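PDB 4ECN: leucine-rich repeat protein from Bacteroides thetaiotaomicron, which is of unknown function but, as an extracellular leucine-rich repeat protein, probably binds other proteins. Local coordinates for residues K275-W278 / E279-G283; R796-P799 / T800-T804; F553-Y557 / N558-E562. All coordinates share one frame; numbering follows the deposited sequence.

Along the chain the order is contact 1, contact 3, contact 2, and all three are local, each held within one unbroken run of residues. Contact 1 closes helix 266-280, which lies in the leucine-rich repeat region. Contact 3 follows strand 552-554 of the first ten-stranded repeat sheet. Contact 2 lies between strands 780-782 and 810-812 of the second. The centres of contacts 1 and 3 are about 34 Å apart. The centres of contacts 2 and 3 are about 53 Å apart. Contacts 1 and 2, with centres about 76 Å apart, lie on opposite sides of the chain's centre. The contacts thus sample the start, middle and far end of one elongated solenoid.

Contact 1 (K275-W278 / E279-G283); sequences KAIW and EALDG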
# COMPACT_ATOMS: atom_id res chain seq x y z
N LYS A 275 -11.84 16.56 -12.31
CA LYS A 275 -11.77 16.20 -13.72
C LYS A 275 -10.46 16.69 -14.29
O LYS A 275 -9.84 15.96 -15.06
CB LYS A 275 -12.95 16.72 -14.53
CG LYS A 275 -13.19 15.82 -15.76
CD LYS A 275 -14.24 16.36 -16.73
CE LYS A 275 -14.65 15.42 -17.84
NZ LYS A 275 -13.54 15.04 -18.76
N ALA A 276 -10.00 17.89 -13.87
CA ALA A 276 -8.72 18.44 -14.32
C ALA A 276 -7.58 17.49 -13.93
O ALA A 276 -6.88 17.01 -14.81
CB ALA A 276 -8.49 19.84 -13.75
N ILE A 277 -7.46 17.16 -12.62
CA ILE A 277 -6.47 16.25 -12.04
C ILE A 277 -6.46 14.92 -12.82
O ILE A 277 -5.38 14.47 -13.22
CB ILE A 277 -6.80 16.04 -10.53
CG1 ILE A 277 -6.59 17.36 -9.75
CG2 ILE A 277 -5.99 14.87 -9.93
CD1 ILE A 277 -7.33 17.45 -8.38
N TRP A 278 -7.66 14.34 -13.07
CA TRP A 278 -7.85 13.09 -13.80
C TRP A 278 -7.33 13.22 -15.25
O TRP A 278 -6.55 12.38 -15.69
CB TRP A 278 -9.33 12.69 -13.78
CG TRP A 278 -9.65 11.36 -14.40
CD1 TRP A 278 -9.52 10.13 -13.84
CD2 TRP A 278 -10.34 11.15 -15.65
NE1 TRP A 278 -9.97 9.16 -14.69
CE2 TRP A 278 -10.51 9.76 -15.80
CE3 TRP A 278 -10.80 12.01 -16.67
CZ2 TRP A 278 -11.09 9.20 -16.95
CZ3 TRP A 278 -11.39 11.45 -17.79
CH2 TRP A 278 -11.52 10.06 -17.92
N GLU A 279 -7.67 14.32 -15.94
CA GLU A 279 -7.22 14.55 -17.32
C GLU A 279 -5.70 14.79 -17.37
O GLU A 279 -5.05 14.25 -18.28
CB GLU A 279 -7.98 15.71 -17.97
CG GLU A 279 -9.42 15.32 -18.21
CD GLU A 279 -10.19 16.03 -19.30
OE1 GLU A 279 -10.15 17.29 -19.35
OE2 GLU A 279 -10.91 15.34 -20.05
N ALA A 280 -5.13 15.51 -16.37
CA ALA A 280 -3.69 15.78 -16.29
C ALA A 280 -2.86 14.53 -15.95
O ALA A 280 -1.68 14.48 -16.31
CB ALA A 280 -3.42 16.85 -15.26
N LEU A 281 -3.47 13.53 -15.25
CA LEU A 281 -2.78 12.32 -14.81
C LEU A 281 -3.23 11.06 -15.60
O LEU A 281 -3.25 9.96 -15.05
CB LEU A 281 -2.97 12.11 -13.31
CG LEU A 281 -2.36 13.19 -12.42
CD1 LEU A 281 -2.80 13.04 -11.02
CD2 LEU A 281 -0.86 13.21 -12.51
N ASP A 282 -3.45 11.23 -16.93
CA ASP A 282 -3.80 10.19 -17.93
C ASP A 282 -4.97 9.31 -17.47
O ASP A 282 -4.99 8.11 -17.71
CB ASP A 282 -2.57 9.31 -18.22
CG ASP A 282 -2.65 8.51 -19.51
OD1 ASP A 282 -3.26 9.02 -20.48
OD2 ASP A 282 -2.02 7.43 -19.58
N GLY A 283 -5.97 9.96 -16.88
CA GLY A 283 -7.17 9.33 -16.35
C GLY A 283 -7.87 8.28 -17.20
O GLY A 283 -8.38 7.30 -16.65
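The indole of W278 lies flat against G283: the glycine CA sits over one ring face, 3.3 Å from the centroid of the five-membered ring and only 13° off its normal, a CH-pi contact. W278 CG is anti to its own N and beside the carbonyl carbon (chi1 -176°), which carries the indole to the side where the chain returns at G283. That return is fixed by a bond of 2.8 Å reaching five residues back, from G283 N to W278 O, where D282 has left-handed helical backbone angles. On the six-membered part of the indole, W278 CE3 meets E279 CG at 3.9 Å; the E279 carboxylate is turned nearly parallel to the ring, with the planes 12° apart.

E279 also reaches back one helical turn. Its OE2 forms a salt bridge with K275 NZ at 2.9 Å, the extended glutamate crossing obliquely to a lysine that bends only at its last torsion. Beneath these side chains run two regular helical bonds, E279 N to K275 O at 2.9 Å and A280 N to A276 O at 2.8 Å; the next, L281 N to I277 O, is weak. This is the C-terminal end of helix 266-280, L281 being the first residue to leave helical angles, and its position in the chain is consistent with an N-terminal cap of the leucine-rich repeat solenoid.

I277 and L281 lie side by side and point the same way, with I277 CG2 3.8 Å from L281 CD1. Replacing W278 by alanine removes the indole, which would probably leave the CA of G283 without its covering ring and N301 OD1 without its donor. N301 bridges W278 and G283, accepting from W278 NE1 and donating through ND2 to G283 O. The rings of W286, W302 and F304 also meet the indole, W286 edge-to-face.

Contact 2 (R796-P799 / T800-T804); sequences RQWP and TGITT
A type II beta turn from P799 to I802 shapes this contact, in a run of Trp-Pro-x-x-Ile that resembles the Leu-Pro-x-x-Ile/Leu pattern common in leucine-rich repeats. I802 N closes the turn on P799 O at 3.0 Å, with the donor in the carbonyl plane and an N-H...O angle of 147°. G801, at the third position, has a positive phi at which a CB would be jammed against the carbonyl O of T800. Overlapping the start of this turn, P799 is also the centre of an inverse gamma turn, whose bond from T800 N to W798 O is weak.

The side chains pack round this double bend. P799 CD lies over one face of the W798 indole, toward its rim, while T800 OG1 approaches the ring edge in plane, 3.9 Å from W798 CD1. I802 reaches two neighbours with separate branches. Its CG1 is anti to N (chi1 -154°) and leads CD1 to P799 CG at 3.7 Å; the other branch, CG2, meets W798 CZ2 at 3.8 Å, the two side chains crossing at about a right angle. At the 3-10 segment 802-804, G801 O accepts from both T804 OG1, at 2.7 Å, and T804 N, at 3.1 Å.

E823 anchors the loop from outside: its OE2 is bonded to W798 NE1, and its OE1 to T803 OG1. Within the solenoid the loop joins strand 780-782 to strand 810-812, with P799 packed on F768, I802 on L808, W798 on V821, and both W798 and I802 on L811 of strand 810-812.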
# COMPACT_ATOMS: atom_id res chain seq x y z
N ARG A 796 24.22 -43.76 21.63
CA ARG A 796 23.76 -45.15 21.52
C ARG A 796 22.80 -45.60 22.62
O ARG A 796 22.08 -46.59 22.43
CB ARG A 796 24.96 -46.12 21.55
CG ARG A 796 25.94 -46.01 20.42
CD ARG A 796 26.71 -47.32 20.32
NE ARG A 796 28.10 -47.26 20.77
CZ ARG A 796 29.13 -46.90 20.00
NH1 ARG A 796 28.92 -46.48 18.75
NH2 ARG A 796 30.37 -46.91 20.47
N GLN A 797 22.84 -44.97 23.80
CA GLN A 797 22.00 -45.50 24.87
C GLN A 797 20.68 -44.72 24.98
O GLN A 797 20.65 -43.49 24.99
CB GLN A 797 22.76 -45.50 26.22
CG GLN A 797 22.02 -46.14 27.41
CD GLN A 797 21.43 -47.51 27.16
OE1 GLN A 797 22.03 -48.36 26.49
NE2 GLN A 797 20.25 -47.75 27.70
N TRP A 798 19.57 -45.48 25.06
CA TRP A 798 18.23 -44.96 25.23
C TRP A 798 18.10 -44.44 26.65
O TRP A 798 18.68 -45.07 27.54
CB TRP A 798 17.24 -46.09 24.92
CG TRP A 798 15.83 -45.83 25.35
CD1 TRP A 798 15.25 -46.20 26.53
CD2 TRP A 798 14.80 -45.19 24.58
NE1 TRP A 798 13.94 -45.79 26.55
CE2 TRP A 798 13.64 -45.16 25.38
CE3 TRP A 798 14.76 -44.58 23.31
CZ2 TRP A 798 12.43 -44.59 24.94
CZ3 TRP A 798 13.56 -44.03 22.86
CH2 TRP A 798 12.42 -44.04 23.67
N PRO A 799 17.37 -43.31 26.91
CA PRO A 799 17.27 -42.80 28.29
C PRO A 799 16.23 -43.59 29.11
O PRO A 799 15.10 -43.13 29.30
CB PRO A 799 16.85 -41.35 28.09
CG PRO A 799 16.10 -41.36 26.83
CD PRO A 799 16.66 -42.43 25.96
N THR A 800 16.64 -44.76 29.63
CA THR A 800 15.81 -45.68 30.40
C THR A 800 15.23 -44.95 31.62
O THR A 800 15.99 -44.42 32.44
CB THR A 800 16.62 -46.93 30.78
OG1 THR A 800 17.27 -47.46 29.61
CG2 THR A 800 15.77 -47.99 31.40
N GLY A 801 13.90 -44.92 31.70
CA GLY A 801 13.10 -44.27 32.73
C GLY A 801 12.29 -43.10 32.20
O GLY A 801 11.43 -42.58 32.91
N ILE A 802 12.57 -42.67 30.94
CA ILE A 802 11.94 -41.50 30.33
C ILE A 802 10.40 -41.66 30.21
O ILE A 802 9.70 -40.65 30.23
CB ILE A 802 12.56 -41.18 28.93
CG1 ILE A 802 12.39 -39.68 28.60
CG2 ILE A 802 12.06 -42.13 27.81
CD1 ILE A 802 13.27 -39.14 27.61
N THR A 803 9.87 -42.90 30.10
CA THR A 803 8.43 -43.09 29.92
C THR A 803 7.69 -42.66 31.18
O THR A 803 6.50 -42.32 31.07
CB THR A 803 8.07 -44.53 29.50
OG1 THR A 803 8.71 -45.47 30.34
CG2 THR A 803 8.40 -44.81 28.04
N THR A 804 8.41 -42.55 32.33
CA THR A 804 7.86 -42.10 33.63
C THR A 804 7.68 -40.56 33.70
O THR A 804 7.02 -40.13 34.65
CB THR A 804 8.70 -42.56 34.84
OG1 THR A 804 9.90 -41.79 34.95
CG2 THR A 804 9.03 -44.04 34.84

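Contact 3 (F553-Y557 / N558-E562); sequences FYMGY and NNLEE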
# COMPACT_ATOMS: atom_id res chain seq x y z
N PHE A 553 9.86 7.73 12.96
CA PHE A 553 10.76 7.91 11.85
C PHE A 553 11.12 6.52 11.24
O PHE A 553 11.78 5.70 11.87
CB PHE A 553 11.99 8.70 12.30
CG PHE A 553 12.94 9.13 11.20
CD1 PHE A 553 12.45 9.59 9.98
CD2 PHE A 553 14.31 9.17 11.42
CE1 PHE A 553 13.31 10.00 8.97
CE2 PHE A 553 15.18 9.59 10.41
CZ PHE A 553 14.68 10.00 9.20
N TYR A 554 10.60 6.26 10.02
CA TYR A 554 10.91 5.09 9.21
C TYR A 554 11.90 5.47 8.15
O TYR A 554 11.57 6.28 7.29
CB TYR A 554 9.65 4.52 8.53
CG TYR A 554 8.59 3.91 9.42
CD1 TYR A 554 8.75 2.63 9.95
CD2 TYR A 554 7.35 4.53 9.59
CE1 TYR A 554 7.74 2.01 10.69
CE2 TYR A 554 6.33 3.92 10.32
CZ TYR A 554 6.54 2.66 10.88
OH TYR A 554 5.55 2.05 11.60
N MSE A 555 13.12 4.94 8.20
CA MSE A 555 14.12 5.24 7.17
C MSE A 555 14.91 3.96 6.78
O MSE A 555 16.09 4.02 6.45
CB MSE A 555 15.06 6.36 7.61
CG MSE A 555 15.68 6.15 8.98
SE MSE A 555 17.35 7.09 9.10
CE MSE A 555 18.44 5.91 7.97
N GLY A 556 14.21 2.84 6.75
CA GLY A 556 14.80 1.56 6.36
C GLY A 556 15.06 1.45 4.87
O GLY A 556 14.55 2.26 4.10
N TYR A 557 15.87 0.46 4.47
CA TYR A 557 16.23 0.14 3.08
C TYR A 557 16.83 1.34 2.37
O TYR A 557 16.53 1.57 1.20
CB TYR A 557 15.02 -0.36 2.30
CG TYR A 557 14.44 -1.64 2.87
CD1 TYR A 557 14.89 -2.88 2.42
CD2 TYR A 557 13.44 -1.61 3.83
CE1 TYR A 557 14.36 -4.06 2.93
CE2 TYR A 557 12.91 -2.79 4.36
CZ TYR A 557 13.38 -4.01 3.90
OH TYR A 557 12.84 -5.18 4.36
N ASN A 558 17.71 2.06 3.08
CA ASN A 558 18.41 3.24 2.59
C ASN A 558 19.91 3.01 2.63
O ASN A 558 20.33 1.85 2.65
CB ASN A 558 18.00 4.45 3.38
CG ASN A 558 16.72 5.04 2.91
OD1 ASN A 558 16.50 5.19 1.71
ND2 ASN A 558 15.87 5.43 3.84
N ASN A 559 20.72 4.08 2.56
CA ASN A 559 22.17 3.96 2.41
C ASN A 559 22.98 4.57 3.55
O ASN A 559 24.21 4.70 3.40
CB ASN A 559 22.59 4.67 1.11
CG ASN A 559 22.11 4.01 -0.16
OD1 ASN A 559 21.95 2.78 -0.24
ND2 ASN A 559 21.89 4.82 -1.19
N LEU A 560 22.34 4.88 4.69
CA LEU A 560 23.06 5.48 5.81
C LEU A 560 24.26 4.61 6.28
O LEU A 560 24.09 3.41 6.49
CB LEU A 560 22.13 5.73 7.00
CG LEU A 560 22.65 6.76 7.98
CD1 LEU A 560 22.59 8.15 7.38
CD2 LEU A 560 21.94 6.67 9.29
N GLU A 561 25.44 5.21 6.43
CA GLU A 561 26.62 4.50 6.94
C GLU A 561 26.97 4.98 8.38
O GLU A 561 27.47 4.18 9.19
CB GLU A 561 27.83 4.68 5.99
CG GLU A 561 27.67 3.97 4.65
CD GLU A 561 28.75 4.17 3.59
OE1 GLU A 561 29.88 4.60 3.93
OE2 GLU A 561 28.46 3.87 2.41
N GLU A 562 26.65 6.25 8.69
CA GLU A 562 26.89 6.91 9.98
C GLU A 562 25.66 7.67 10.50
O GLU A 562 25.03 8.41 9.75
CB GLU A 562 28.06 7.94 9.85
CG GLU A 562 29.42 7.37 9.51
CD GLU A 562 30.46 8.39 9.06
OE1 GLU A 562 30.57 9.47 9.68
OE2 GLU A 562 31.19 8.08 8.09
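M555 O is gripped by two side-chain amides, that of N558 three residues on and that of N583 in the following turn of the solenoid. The bond from N558 ND2 is the weak one, 3.0 Å long with an N-H...O angle of 148°. This is the asparagine ladder of a leucine-rich repeat: residues 553-560 follow the Leu-x-Leu-x-x-Asn-x-Leu signature, with F553, M555 and L560 in the apolar positions and N558 as the buried asparagine. N558 links its own turn to the preceding one as well, its OD1 accepting from N525 N, its strongest polar contact, and its ND2 also donating to I522 O. Both ends of the amide are thus tied to backbone, which should fix its rotation.

The torsion chi1 of -82° sets N558 CG anti to its own carbonyl carbon and brings the amide back under the bend at G556 and Y557, with N558 CG 3.7 Å from G556 O. Y557 adopts left-handed backbone angles here.

M555, a selenomethionine, carries the apolar half. Its CG takes the position between N and the carbonyl carbon (chi1 51°) and lies 3.7 Å above the plane of the F553 ring, toward the rim. Strand 552-554 ends here, pairing in parallel with strands 519-521 and 577-579, while helix 530-542 covers the apolar cluster, W537 touching both M555 and L560. The chain of M555 then bends at chi3 and meets L560 at about a right angle, its CE 3.8 Å from L560 CD2 and equally 3.8 Å from L560 CB.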